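Local coordinates for DUF1116 domain-containing protein (Enterococcus faecalis, PDB 3CLQ) that is of unknown function but belongs to the AllG family, named after a subunit of oxamate carbamoyltransferase, and so may take part in carbamoyl transfer, at residues G30-I35 / L162-M167; M38-E43 / H97-V102; I46-P51 / F93-E98; V71-A76 / S110-V115. All coordinates share one frame; numbering follows the deposited sequence.

Contact 1 of 4, residues G30-I35 / L162-M167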
loop_
_atom_site.group_PDB
_atom_site.type_symbol
_atom_site.label_atom_id
_atom_site.label_comp_id
_atom_site.label_asym_id
_atom_site.label_seq_id
_atom_site.Cartn_x
_atom_site.Cartn_y
_atom_site.Cartn_z
ATOM N N GLY B 30 -0.272 -2.169 -22.945
ATOM C CA GLY B 30 -1.586 -2.183 -23.565
ATOM C C GLY B 30 -2.488 -3.290 -23.076
ATOM O O GLY B 30 -2.116 -4.062 -22.180
ATOM N N PHE B 31 -3.683 -3.340 -23.671
ATOM C CA PHE B 31 -4.668 -4.392 -23.455
ATOM C C PHE B 31 -5.325 -4.659 -24.781
ATOM O O PHE B 31 -5.506 -3.739 -25.572
ATOM C CB PHE B 31 -5.748 -3.933 -22.491
ATOM C CG PHE B 31 -5.260 -3.681 -21.092
ATOM C CD1 PHE B 31 -5.286 -4.693 -20.142
ATOM C CD2 PHE B 31 -4.785 -2.435 -20.721
ATOM C CE1 PHE B 31 -4.844 -4.450 -18.849
ATOM C CE2 PHE B 31 -4.352 -2.196 -19.429
ATOM C CZ PHE B 31 -4.378 -3.188 -18.496
ATOM N N ASP B 32 -5.717 -5.905 -25.017
ATOM C CA ASP B 32 -6.378 -6.269 -26.267
ATOM C C ASP B 32 -6.860 -7.733 -26.240
ATOM O O ASP B 32 -6.427 -8.540 -25.411
ATOM C CB ASP B 32 -5.462 -6.000 -27.474
ATOM C CG ASP B 32 -6.242 -5.582 -28.738
ATOM O OD1 ASP B 32 -7.500 -5.539 -28.708
ATOM O OD2 ASP B 32 -5.588 -5.305 -29.774
ATOM N N LYS B 33 -7.792 -8.059 -27.126
ATOM C CA LYS B 33 -8.284 -9.409 -27.221
ATOM C C LYS B 33 -7.099 -10.323 -27.456
ATOM O O LYS B 33 -6.210 -10.007 -28.231
ATOM C CB LYS B 33 -9.283 -9.533 -28.377
ATOM C CG LYS B 33 -10.470 -8.577 -28.295
ATOM C CD LYS B 33 -11.549 -8.964 -29.277
ATOM C CE LYS B 33 -12.925 -8.605 -28.747
ATOM N NZ LYS B 33 -13.958 -9.176 -29.646
ATOM N N ALA B 34 -7.086 -11.461 -26.785
ATOM C CA ALA B 34 -6.059 -12.460 -27.023
ATOM C C ALA B 34 -5.779 -12.637 -28.518
ATOM O O ALA B 34 -4.652 -12.484 -28.970
ATOM C CB ALA B 34 -6.476 -13.761 -26.427
ATOM N N ILE B 35 -6.806 -12.943 -29.294
ATOM C CA ILE B 35 -6.588 -13.307 -30.685
ATOM C C ILE B 35 -5.882 -12.233 -31.518
ATOM O O ILE B 35 -5.216 -12.556 -32.502
ATOM C CB ILE B 35 -7.911 -13.697 -31.361
ATOM C CG1 ILE B 35 -7.708 -14.862 -32.370
ATOM C CG2 ILE B 35 -8.608 -12.457 -31.917
ATOM C CD1 ILE B 35 -7.195 -14.484 -33.758
ATOM N N LEU B 162 -12.364 -0.126 -22.805
ATOM C CA LEU B 162 -11.994 0.990 -21.950
ATOM C C LEU B 162 -10.506 0.911 -21.626
ATOM O O LEU B 162 -9.787 1.897 -21.755
ATOM C CB LEU B 162 -12.823 0.975 -20.674
ATOM C CG LEU B 162 -12.904 2.258 -19.825
ATOM C CD1 LEU B 162 -13.592 1.984 -18.498
ATOM C CD2 LEU B 162 -11.546 2.857 -19.554
ATOM N N LEU B 163 -10.030 -0.257 -21.221
ATOM C CA LEU B 163 -8.638 -0.359 -20.822
ATOM C C LEU B 163 -7.713 -0.091 -21.979
ATOM O O LEU B 163 -6.756 0.656 -21.845
ATOM C CB LEU B 163 -8.317 -1.719 -20.216
ATOM C CG LEU B 163 -8.268 -1.687 -18.693
ATOM C CD1 LEU B 163 -8.351 -0.256 -18.288
ATOM C CD2 LEU B 163 -9.409 -2.484 -18.064
ATOM N N HIS B 164 -8.010 -0.703 -23.112
ATOM C CA HIS B 164 -7.225 -0.553 -24.333
ATOM C C HIS B 164 -7.106 0.910 -24.724
ATOM O O HIS B 164 -6.013 1.384 -25.034
ATOM C CB HIS B 164 -7.911 -1.320 -25.460
ATOM C CG HIS B 164 -7.387 -1.016 -26.830
ATOM N ND1 HIS B 164 -6.338 -1.711 -27.400
ATOM C CD2 HIS B 164 -7.811 -0.140 -27.772
ATOM C CE1 HIS B 164 -6.126 -1.263 -28.626
ATOM N NE2 HIS B 164 -7.001 -0.305 -28.873
ATOM N N ASP B 165 -8.243 1.609 -24.716
ATOM C CA ASP B 165 -8.281 3.014 -25.070
ATOM C C ASP B 165 -7.469 3.855 -24.067
ATOM O O ASP B 165 -6.679 4.721 -24.446
ATOM C CB ASP B 165 -9.732 3.492 -25.183
ATOM C CG ASP B 165 -10.462 2.879 -26.391
ATOM O OD1 ASP B 165 -11.560 3.381 -26.746
ATOM O OD2 ASP B 165 -9.941 1.899 -26.998
ATOM N N ALA B 166 -7.631 3.572 -22.784
ATOM C CA ALA B 166 -6.879 4.289 -21.780
ATOM C C ALA B 166 -5.368 4.197 -22.031
ATOM O O ALA B 166 -4.642 5.177 -21.887
ATOM C CB ALA B 166 -7.224 3.756 -20.415
HETATM N N MSE B 167 -4.882 3.022 -22.408
HETATM C CA MSE B 167 -3.442 2.873 -22.531
HETATM C C MSE B 167 -2.856 3.567 -23.765
HETATM O O MSE B 167 -1.635 3.757 -23.846
HETATM C CB MSE B 167 -3.028 1.408 -22.460
HETATM C CG MSE B 167 -3.314 0.778 -21.128
HETATM SE SE MSE B 167 -2.230 1.585 -19.670
HETATM C CE MSE B 167 -0.472 0.876 -20.240
#
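The F31 ring carries L163 over one face, with L163 CB 3.9 Å from the ring centroid in a CH-pi contact displaced toward the rim. At its edge, in plane, M167 CG lies 3.6 Å from F31 CD2. The H164 imidazole works by its edge: H164 ND1 donates to F31 O at 2.9 Å, with the oxygen 4° out of the ring plane and the donor nearly along the C=O axis (171°). D165 OD2 also lies at the imidazole edge, in plane. H164 CG, anti to its backbone N, brings the ring alongside the strand. The elements joined are strand 26-33 of a four-stranded antiparallel sheet and the last turns of helix 146-168, whose local axes run at 143° and come within 6.7 Å. On the sheet side, the backbones of G30 and D32 hydrogen-bond to those of I117 and V115, whereas the F31 carbonyl is taken by the histidine. M167 CB lies 4.0 Å from G30 CA. The D32 carboxylate lies beside the imidazole, pointing the same way, with D32 OD1 4.2 Å from H164 ND1. The two are not bonded, but the carboxylate's charge could favour a protonated imidazole.

Contact 2 of 4, residues M38-E43 / H97-V102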
loop_
_atom_site.group_PDB
_atom_site.type_symbol
_atom_site.label_atom_id
_atom_site.label_comp_id
_atom_site.label_asym_id
_atom_site.label_seq_id
_atom_site.Cartn_x
_atom_site.Cartn_y
_atom_site.Cartn_z
HETATM N N MSE B 38 -1.651 -12.188 -29.373
HETATM C CA MSE B 38 -0.846 -13.316 -28.892
HETATM C C MSE B 38 -0.283 -14.155 -30.032
HETATM O O MSE B 38 -0.868 -14.190 -31.106
HETATM C CB MSE B 38 -1.669 -14.177 -27.942
HETATM C CG MSE B 38 -2.173 -13.381 -26.742
HETATM SE SE MSE B 38 -2.516 -14.506 -25.177
HETATM C CE MSE B 38 -1.460 -16.053 -25.718
ATOM N N PRO B 39 0.854 -14.846 -29.786
ATOM C CA PRO B 39 1.496 -15.708 -30.793
ATOM C C PRO B 39 0.693 -16.985 -31.052
ATOM O O PRO B 39 0.166 -17.576 -30.109
ATOM C CB PRO B 39 2.851 -16.076 -30.153
ATOM C CG PRO B 39 2.955 -15.305 -28.882
ATOM C CD PRO B 39 1.577 -14.872 -28.500
ATOM N N ASP B 40 0.608 -17.386 -32.323
ATOM C CA ASP B 40 -0.036 -18.641 -32.755
ATOM C C ASP B 40 -1.442 -18.838 -32.201
ATOM O O ASP B 40 -1.791 -19.913 -31.743
ATOM C CB ASP B 40 0.829 -19.856 -32.399
ATOM C CG ASP B 40 2.308 -19.601 -32.604
ATOM O OD1 ASP B 40 3.045 -19.491 -31.584
ATOM O OD2 ASP B 40 2.725 -19.501 -33.780
HETATM N N MSE B 41 -2.252 -17.796 -32.246
HETATM C CA MSE B 41 -3.646 -17.923 -31.863
HETATM C C MSE B 41 -4.540 -18.276 -33.062
HETATM O O MSE B 41 -4.330 -17.804 -34.177
HETATM C CB MSE B 41 -4.123 -16.612 -31.254
HETATM C CG MSE B 41 -5.272 -16.772 -30.294
HETATM SE SE MSE B 41 -4.657 -17.521 -28.612
HETATM C CE MSE B 41 -6.301 -17.363 -27.557
ATOM N N THR B 42 -5.544 -19.103 -32.831
ATOM C CA THR B 42 -6.589 -19.281 -33.820
ATOM C C THR B 42 -7.909 -19.191 -33.067
ATOM O O THR B 42 -7.918 -19.219 -31.834
ATOM C CB THR B 42 -6.461 -20.627 -34.544
ATOM O OG1 THR B 42 -6.915 -21.673 -33.685
ATOM C CG2 THR B 42 -5.012 -20.885 -34.941
ATOM N N GLU B 43 -9.023 -19.084 -33.787
ATOM C CA GLU B 43 -10.310 -18.879 -33.119
ATOM C C GLU B 43 -10.804 -20.124 -32.390
ATOM O O GLU B 43 -11.721 -20.056 -31.574
ATOM C CB GLU B 43 -11.371 -18.377 -34.099
ATOM C CG GLU B 43 -12.512 -17.638 -33.387
ATOM C CD GLU B 43 -13.182 -16.585 -34.264
ATOM O OE1 GLU B 43 -13.690 -16.940 -35.366
ATOM O OE2 GLU B 43 -13.200 -15.401 -33.833
ATOM N N HIS B 97 1.919 -21.046 -21.133
ATOM C CA HIS B 97 3.349 -20.866 -21.161
ATOM C C HIS B 97 3.942 -20.989 -22.535
ATOM O O HIS B 97 4.958 -20.367 -22.823
ATOM C CB HIS B 97 4.047 -21.750 -20.168
ATOM C CG HIS B 97 4.395 -21.031 -18.916
ATOM N ND1 HIS B 97 3.617 -21.094 -17.784
ATOM C CD2 HIS B 97 5.403 -20.172 -18.638
ATOM C CE1 HIS B 97 4.152 -20.332 -16.848
ATOM N NE2 HIS B 97 5.234 -19.758 -17.342
ATOM N N GLU B 98 3.278 -21.744 -23.400
ATOM C CA GLU B 98 3.789 -21.979 -24.727
ATOM C C GLU B 98 3.344 -20.927 -25.726
ATOM O O GLU B 98 3.654 -21.018 -26.912
ATOM C CB GLU B 98 3.388 -23.357 -25.188
ATOM C CG GLU B 98 4.044 -24.441 -24.400
ATOM C CD GLU B 98 3.809 -25.780 -25.024
ATOM O OE1 GLU B 98 4.127 -26.792 -24.367
ATOM O OE2 GLU B 98 3.300 -25.819 -26.170
ATOM N N HIS B 99 2.634 -19.920 -25.224
ATOM C CA HIS B 99 2.269 -18.747 -26.015
ATOM C C HIS B 99 2.664 -17.484 -25.280
ATOM O O HIS B 99 2.012 -16.446 -25.395
ATOM C CB HIS B 99 0.779 -18.740 -26.301
ATOM C CG HIS B 99 0.344 -19.865 -27.177
ATOM N ND1 HIS B 99 0.236 -19.743 -28.545
ATOM C CD2 HIS B 99 0.013 -21.145 -26.888
ATOM C CE1 HIS B 99 -0.171 -20.889 -29.060
ATOM N NE2 HIS B 99 -0.312 -21.756 -28.074
ATOM N N ASP B 100 3.732 -17.585 -24.500
ATOM C CA ASP B 100 4.288 -16.419 -23.844
ATOM C C ASP B 100 3.258 -15.774 -22.940
ATOM O O ASP B 100 3.305 -14.571 -22.711
ATOM C CB ASP B 100 4.812 -15.424 -24.897
ATOM C CG ASP B 100 6.044 -15.957 -25.634
ATOM O OD1 ASP B 100 6.716 -16.849 -25.068
ATOM O OD2 ASP B 100 6.348 -15.507 -26.760
ATOM N N ALA B 101 2.315 -16.560 -22.433
ATOM C CA ALA B 101 1.348 -16.019 -21.480
ATOM C C ALA B 101 1.442 -16.776 -20.164
ATOM O O ALA B 101 2.218 -17.722 -20.068
ATOM C CB ALA B 101 -0.052 -16.119 -22.047
ATOM N N VAL B 102 0.644 -16.375 -19.172
ATOM C CA VAL B 102 0.413 -17.168 -17.933
ATOM C C VAL B 102 -1.034 -17.030 -17.459
ATOM O O VAL B 102 -1.681 -16.022 -17.711
ATOM C CB VAL B 102 1.316 -16.758 -16.768
ATOM C CG1 VAL B 102 2.727 -17.247 -16.988
ATOM C CG2 VAL B 102 1.287 -15.260 -16.567
#
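Two irregular connections of the fold meet here: the loop from helix 34-37 to strand 45-48, and the turn that leaves strand 92-95 through a short 3-10 segment. H99 joins them. Its ND1 donates to P39 O at 2.7 Å, and the N-H points well at the acceptor (159°). The oxygen lies close to the imidazole plane, whereas relative to the P39 carbonyl plane the donor is 32° out of it. H99 CG is anti to its own carbonyl carbon, which carries the ring across to the other loop. Beyond the bond, D40 packs against the ring carbon between the nitrogens, with D40 O 3.3 Å and D40 CB 3.6 Å from H99 CE1. M38, a selenomethionine, crosses H99 at about a right angle. Its terminal CE reaches 3.5 Å from H99 CB and 3.9 Å from A101 CB, so the methyl packs between H99 and A101. P39 CD comes within 3.5 Å of H99 O. F128 of strand 126-130 backs M38, P39 and A101. With ND1 bound to P39 and NE2 hydrogen-bonded to S94 OG, the imidazole is gripped at both nitrogens and its rotation is fixed. A neutral ring would satisfy both bonds with NE2 as acceptor, although the D40 carboxylate nearby may ease protonation.

Contact 3 of 4, residues I46-P51 / F93-E98; sequences ILHAGP and FSPCHE
Strands 46-48 and 93-95 run parallel as neighbours, but strongly twisted, their short axes 42° apart and 4.9 Å at the closest. Within these segments S94 N donates weakly to I46 O at 3.4 Å, and a straighter bond follows where the second segment enters a 3-10 turn, C96 N to H48 O at 3.1 Å, nearly along the C=O axis. P95, which has no N-H, meets the H48 carbonyl through its CA-H. On one face of the pair I46 and F93 lie side by side, I46 CG1 touching F93 CE1 at 3.8 Å. L47 and S94 share the other face; the S94 hydroxyl, whose bonding partner is H99 NE2, lies close to L47 CD2. L47 CB also touches C96 SG, from the following 3-10 turn, at 3.9 Å. The H48 ring takes the crowded position between its backbone N and carbonyl carbon (chi1 56°) and so turns back over the second strand. P95 CA sits over one ring face, 4.0 Å from the centroid, in a CH-pi contact. H48 ND1 donates to A49 O at 2.7 Å, a bond in the ring plane that limits the ring's rotation. Further along, G50 O lies 3.3 Å from P95 CB. The chain passes from the first strand to the second by a beta-alpha-beta crossover through helices 60-73 and 79-87. V66 of helix 60-73 touches I46 and F93, M62 of the same helix meets H48, and strand 257-263 touches P51 through C261 and H97 through T259.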
loop_
_atom_site.group_PDB
_atom_site.type_symbol
_atom_site.label_atom_id
_atom_site.label_comp_id
_atom_site.label_asym_id
_atom_site.label_seq_id
_atom_site.Cartn_x
_atom_site.Cartn_y
_atom_site.Cartn_z
ATOM N N ILE B 46 -7.801 -22.750 -27.328
ATOM C CA ILE B 46 -7.926 -22.228 -25.973
ATOM C C ILE B 46 -6.843 -22.683 -25.001
ATOM O O ILE B 46 -6.387 -23.834 -25.039
ATOM C CB ILE B 46 -9.366 -22.290 -25.388
ATOM C CG1 ILE B 46 -9.648 -23.592 -24.689
ATOM C CG2 ILE B 46 -10.429 -22.022 -26.454
ATOM C CD1 ILE B 46 -11.088 -23.641 -24.269
ATOM N N LEU B 47 -6.418 -21.726 -24.171
ATOM C CA LEU B 47 -5.265 -21.871 -23.297
ATOM C C LEU B 47 -5.689 -22.127 -21.873
ATOM O O LEU B 47 -6.731 -21.651 -21.431
ATOM C CB LEU B 47 -4.408 -20.602 -23.326
ATOM C CG LEU B 47 -4.273 -19.969 -24.709
ATOM C CD1 LEU B 47 -3.217 -18.893 -24.732
ATOM C CD2 LEU B 47 -3.962 -21.049 -25.747
ATOM N N HIS B 48 -4.840 -22.851 -21.155
ATOM C CA HIS B 48 -5.086 -23.235 -19.773
ATOM C C HIS B 48 -3.786 -23.049 -18.981
ATOM O O HIS B 48 -2.724 -22.862 -19.573
ATOM C CB HIS B 48 -5.490 -24.716 -19.750
ATOM C CG HIS B 48 -4.486 -25.617 -20.399
ATOM N ND1 HIS B 48 -3.415 -26.153 -19.718
ATOM C CD2 HIS B 48 -4.379 -26.067 -21.673
ATOM C CE1 HIS B 48 -2.695 -26.899 -20.540
ATOM N NE2 HIS B 48 -3.258 -26.864 -21.734
ATOM N N ALA B 49 -3.855 -23.143 -17.655
ATOM C CA ALA B 49 -2.649 -23.123 -16.827
ATOM C C ALA B 49 -1.892 -24.471 -16.813
ATOM O O ALA B 49 -2.426 -25.490 -17.249
ATOM C CB ALA B 49 -2.989 -22.692 -15.406
ATOM N N GLY B 50 -0.652 -24.459 -16.299
ATOM C CA GLY B 50 0.139 -25.683 -16.096
ATOM C C GLY B 50 0.719 -26.258 -17.377
ATOM O O GLY B 50 0.604 -25.645 -18.428
ATOM N N PRO B 51 1.356 -27.436 -17.297
ATOM C CA PRO B 51 2.004 -28.096 -18.432
ATOM C C PRO B 51 1.016 -28.840 -19.332
ATOM O O PRO B 51 -0.127 -29.050 -18.937
ATOM C CB PRO B 51 2.931 -29.091 -17.747
ATOM C CG PRO B 51 2.160 -29.486 -16.557
ATOM C CD PRO B 51 1.523 -28.210 -16.063
ATOM N N PHE B 93 -5.755 -27.356 -27.475
ATOM C CA PHE B 93 -5.555 -27.010 -26.084
ATOM C C PHE B 93 -4.080 -26.941 -25.858
ATOM O O PHE B 93 -3.377 -27.946 -25.984
ATOM C CB PHE B 93 -6.141 -28.070 -25.163
ATOM C CG PHE B 93 -7.631 -28.134 -25.202
ATOM C CD1 PHE B 93 -8.392 -27.329 -24.367
ATOM C CD2 PHE B 93 -8.280 -28.991 -26.101
ATOM C CE1 PHE B 93 -9.774 -27.389 -24.405
ATOM C CE2 PHE B 93 -9.653 -29.050 -26.152
ATOM C CZ PHE B 93 -10.408 -28.261 -25.308
ATOM N N SER B 94 -3.591 -25.760 -25.523
ATOM C CA SER B 94 -2.199 -25.683 -25.176
ATOM C C SER B 94 -1.998 -24.681 -24.078
ATOM O O SER B 94 -2.823 -23.779 -23.904
ATOM C CB SER B 94 -1.321 -25.412 -26.412
ATOM O OG SER B 94 -1.543 -24.127 -26.946
ATOM N N PRO B 95 -0.922 -24.865 -23.301
ATOM C CA PRO B 95 -0.594 -24.040 -22.130
ATOM C C PRO B 95 -0.319 -22.579 -22.460
ATOM O O PRO B 95 0.249 -22.260 -23.513
ATOM C CB PRO B 95 0.682 -24.693 -21.579
ATOM C CG PRO B 95 0.705 -26.072 -22.144
ATOM C CD PRO B 95 0.049 -25.955 -23.499
ATOM N N CYS B 96 -0.703 -21.696 -21.545
ATOM C CA CYS B 96 -0.318 -20.316 -21.629
ATOM C C CYS B 96 1.173 -20.198 -21.820
ATOM O O CYS B 96 1.656 -19.329 -22.562
ATOM C CB CYS B 96 -0.687 -19.599 -20.349
ATOM S SG CYS B 96 -2.432 -19.554 -20.073
ATOM N N HIS B 97 1.919 -21.046 -21.133
ATOM C CA HIS B 97 3.349 -20.866 -21.161
ATOM C C HIS B 97 3.942 -20.989 -22.535
ATOM O O HIS B 97 4.958 -20.367 -22.823
ATOM C CB HIS B 97 4.047 -21.750 -20.168
ATOM C CG HIS B 97 4.395 -21.031 -18.916
ATOM N ND1 HIS B 97 3.617 -21.094 -17.784
ATOM C CD2 HIS B 97 5.403 -20.172 -18.638
ATOM C CE1 HIS B 97 4.152 -20.332 -16.848
ATOM N NE2 HIS B 97 5.234 -19.758 -17.342
ATOM N N GLU B 98 3.278 -21.744 -23.400
ATOM C CA GLU B 98 3.789 -21.979 -24.727
ATOM C C GLU B 98 3.344 -20.927 -25.726
ATOM O O GLU B 98 3.654 -21.018 -26.912
ATOM C CB GLU B 98 3.388 -23.357 -25.188
ATOM C CG GLU B 98 4.044 -24.441 -24.400
ATOM C CD GLU B 98 3.809 -25.780 -25.024
ATOM O OE1 GLU B 98 4.127 -26.792 -24.367
ATOM O OE2 GLU B 98 3.300 -25.819 -26.170
#

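Contact 4 of 4, residues V71-A76 / S110-V115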
loop_
_atom_site.group_PDB
_atom_site.type_symbol
_atom_site.label_atom_id
_atom_site.label_comp_id
_atom_site.label_asym_id
_atom_site.label_seq_id
_atom_site.Cartn_x
_atom_site.Cartn_y
_atom_site.Cartn_z
ATOM N N VAL B 71 -18.788 -21.446 -24.265
ATOM C CA VAL B 71 -20.080 -20.788 -24.389
ATOM C C VAL B 71 -19.895 -19.312 -24.695
ATOM O O VAL B 71 -20.587 -18.755 -25.539
ATOM C CB VAL B 71 -20.972 -20.987 -23.141
ATOM C CG1 VAL B 71 -22.223 -20.084 -23.219
ATOM C CG2 VAL B 71 -21.390 -22.457 -23.027
ATOM N N PHE B 72 -18.945 -18.683 -24.010
ATOM C CA PHE B 72 -18.638 -17.275 -24.237
ATOM C C PHE B 72 -18.129 -17.009 -25.668
ATOM O O PHE B 72 -18.671 -16.156 -26.381
ATOM C CB PHE B 72 -17.660 -16.787 -23.169
ATOM C CG PHE B 72 -16.861 -15.579 -23.564
ATOM C CD1 PHE B 72 -17.373 -14.303 -23.375
ATOM C CD2 PHE B 72 -15.580 -15.721 -24.093
ATOM C CE1 PHE B 72 -16.632 -13.193 -23.721
ATOM C CE2 PHE B 72 -14.843 -14.621 -24.449
ATOM C CZ PHE B 72 -15.369 -13.349 -24.261
ATOM N N GLU B 73 -17.106 -17.753 -26.084
ATOM C CA GLU B 73 -16.592 -17.648 -27.447
ATOM C C GLU B 73 -17.685 -17.892 -28.478
ATOM O O GLU B 73 -17.623 -17.369 -29.590
ATOM C CB GLU B 73 -15.431 -18.612 -27.676
ATOM C CG GLU B 73 -14.155 -18.195 -26.971
ATOM C CD GLU B 73 -13.615 -16.848 -27.454
ATOM O OE1 GLU B 73 -13.735 -16.551 -28.667
ATOM O OE2 GLU B 73 -13.056 -16.090 -26.622
ATOM N N GLY B 74 -18.689 -18.676 -28.084
ATOM C CA GLY B 74 -19.867 -18.910 -28.903
ATOM C C GLY B 74 -19.699 -20.168 -29.717
ATOM O O GLY B 74 -20.285 -20.305 -30.796
ATOM N N LEU B 75 -18.896 -21.092 -29.199
ATOM C CA LEU B 75 -18.621 -22.343 -29.905
ATOM C C LEU B 75 -19.526 -23.503 -29.443
ATOM O O LEU B 75 -19.545 -24.569 -30.053
ATOM C CB LEU B 75 -17.129 -22.703 -29.813
ATOM C CG LEU B 75 -16.162 -21.648 -30.375
ATOM C CD1 LEU B 75 -14.703 -22.068 -30.211
ATOM C CD2 LEU B 75 -16.459 -21.345 -31.834
ATOM N N ALA B 76 -20.283 -23.280 -28.371
ATOM C CA ALA B 76 -21.331 -24.219 -27.974
ATOM C C ALA B 76 -22.488 -23.491 -27.304
ATOM O O ALA B 76 -22.296 -22.495 -26.596
ATOM C CB ALA B 76 -20.778 -25.297 -27.066
ATOM N N SER B 110 -9.340 -17.537 -23.846
ATOM C CA SER B 110 -9.856 -17.786 -25.172
ATOM C C SER B 110 -9.765 -16.530 -26.005
ATOM O O SER B 110 -9.724 -15.450 -25.452
ATOM C CB SER B 110 -11.305 -18.239 -25.078
ATOM O OG SER B 110 -12.176 -17.136 -24.935
ATOM N N PRO B 111 -9.751 -16.663 -27.337
ATOM C CA PRO B 111 -9.493 -15.568 -28.273
ATOM C C PRO B 111 -10.113 -14.220 -27.922
ATOM O O PRO B 111 -9.470 -13.188 -28.157
ATOM C CB PRO B 111 -10.083 -16.083 -29.566
ATOM C CG PRO B 111 -9.870 -17.547 -29.490
ATOM C CD PRO B 111 -9.995 -17.931 -28.046
ATOM N N ASN B 112 -11.327 -14.209 -27.364
ATOM C CA ASN B 112 -12.022 -12.935 -27.086
ATOM C C ASN B 112 -11.939 -12.369 -25.663
ATOM O O ASN B 112 -12.572 -11.355 -25.350
ATOM C CB ASN B 112 -13.463 -12.990 -27.567
ATOM C CG ASN B 112 -13.545 -13.082 -29.054
ATOM O OD1 ASN B 112 -13.181 -12.141 -29.757
ATOM N ND2 ASN B 112 -13.985 -14.222 -29.553
HETATM N N MSE B 113 -11.154 -13.009 -24.806
HETATM C CA MSE B 113 -10.834 -12.399 -23.534
HETATM C C MSE B 113 -9.777 -11.339 -23.759
HETATM O O MSE B 113 -8.957 -11.466 -24.668
HETATM C CB MSE B 113 -10.341 -13.438 -22.544
HETATM C CG MSE B 113 -11.452 -14.330 -22.097
HETATM SE SE MSE B 113 -10.811 -15.865 -21.099
HETATM C CE MSE B 113 -12.019 -17.172 -21.883
ATOM N N TYR B 114 -9.811 -10.286 -22.946
ATOM C CA TYR B 114 -8.784 -9.266 -23.008
ATOM C C TYR B 114 -7.596 -9.705 -22.177
ATOM O O TYR B 114 -7.775 -10.342 -21.140
ATOM C CB TYR B 114 -9.334 -7.932 -22.524
ATOM C CG TYR B 114 -9.890 -7.141 -23.653
ATOM C CD1 TYR B 114 -11.150 -7.436 -24.174
ATOM C CD2 TYR B 114 -9.145 -6.134 -24.248
ATOM C CE1 TYR B 114 -11.664 -6.722 -25.271
ATOM C CE2 TYR B 114 -9.647 -5.411 -25.327
ATOM C CZ TYR B 114 -10.902 -5.718 -25.835
ATOM O OH TYR B 114 -11.392 -5.020 -26.900
ATOM N N VAL B 115 -6.393 -9.384 -22.651
ATOM C CA VAL B 115 -5.153 -9.673 -21.918
ATOM C C VAL B 115 -4.300 -8.412 -21.724
ATOM O O VAL B 115 -4.394 -7.497 -22.534
ATOM C CB VAL B 115 -4.299 -10.771 -22.628
ATOM C CG1 VAL B 115 -4.945 -12.131 -22.484
ATOM C CG2 VAL B 115 -4.070 -10.438 -24.111
#
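A helix end meets a beta turn: helix 60-73 stops in a Schellman motif with G74, at positive phi, as its C-prime residue, and its last helical side chain, E73, reaches into the type I turn S110-M113 that leads to strand 114-120. The turn is closed by its own bond, M113 N to S110 O at 2.9 Å. The polar part is the E73 carboxylate set against the turn. N112 ND2 donates to E73 OE1 at a short 2.5 Å and somewhat bent (134°), meeting the oxygen from above the carboxylate plane. The backbone N112 N donates to E73 OE2 at 2.7 Å, though OE2 is modelled too near S110 OG for its place to be sure. Amide and carboxylate planes are 11° apart, so the two groups lie almost parallel. E73 reaches the turn by bending at chi2 (-62°), which brings the end of the chain round to it. Van der Waals contact comes from F72, whose CG is anti to its backbone N. The ring presents its edge to the turn, with F72 CZ 3.6 Å from N112 O and F72 CE2 3.7 Å from S110 OG. The apolar contact is F72 CE2 to CG of the selenomethionine M113, 4.1 Å away. Helix 146-168 packs on F72 through L152, I153 and R156. The other end of the N112 amide is held as well: its OD1 accepts a hydrogen bond from K33 NZ.

Overall arrangement
The four contacts form one connected patch, with no known ligand or active site to anchor it. Contacts 2 and 3 are closest, their centres 8 Å apart; they share H97 and E98 and are tied by A101 N to C96 O at 2.8 Å and by packing of M38 CE on L47 CD1 at 3.5 Å. Contacts 1 and 4 both reach the four-stranded sheet, where strands 26-33 and 114-120 are neighbours; just beyond these strands A34 N lies 2.8 Å from M113 O, a probable hydrogen bond. M41 of contact 2 bridges the groups, packing on A34 and I35 and on P111. Contacts 1 and 3, with centres 21 Å apart, do not touch.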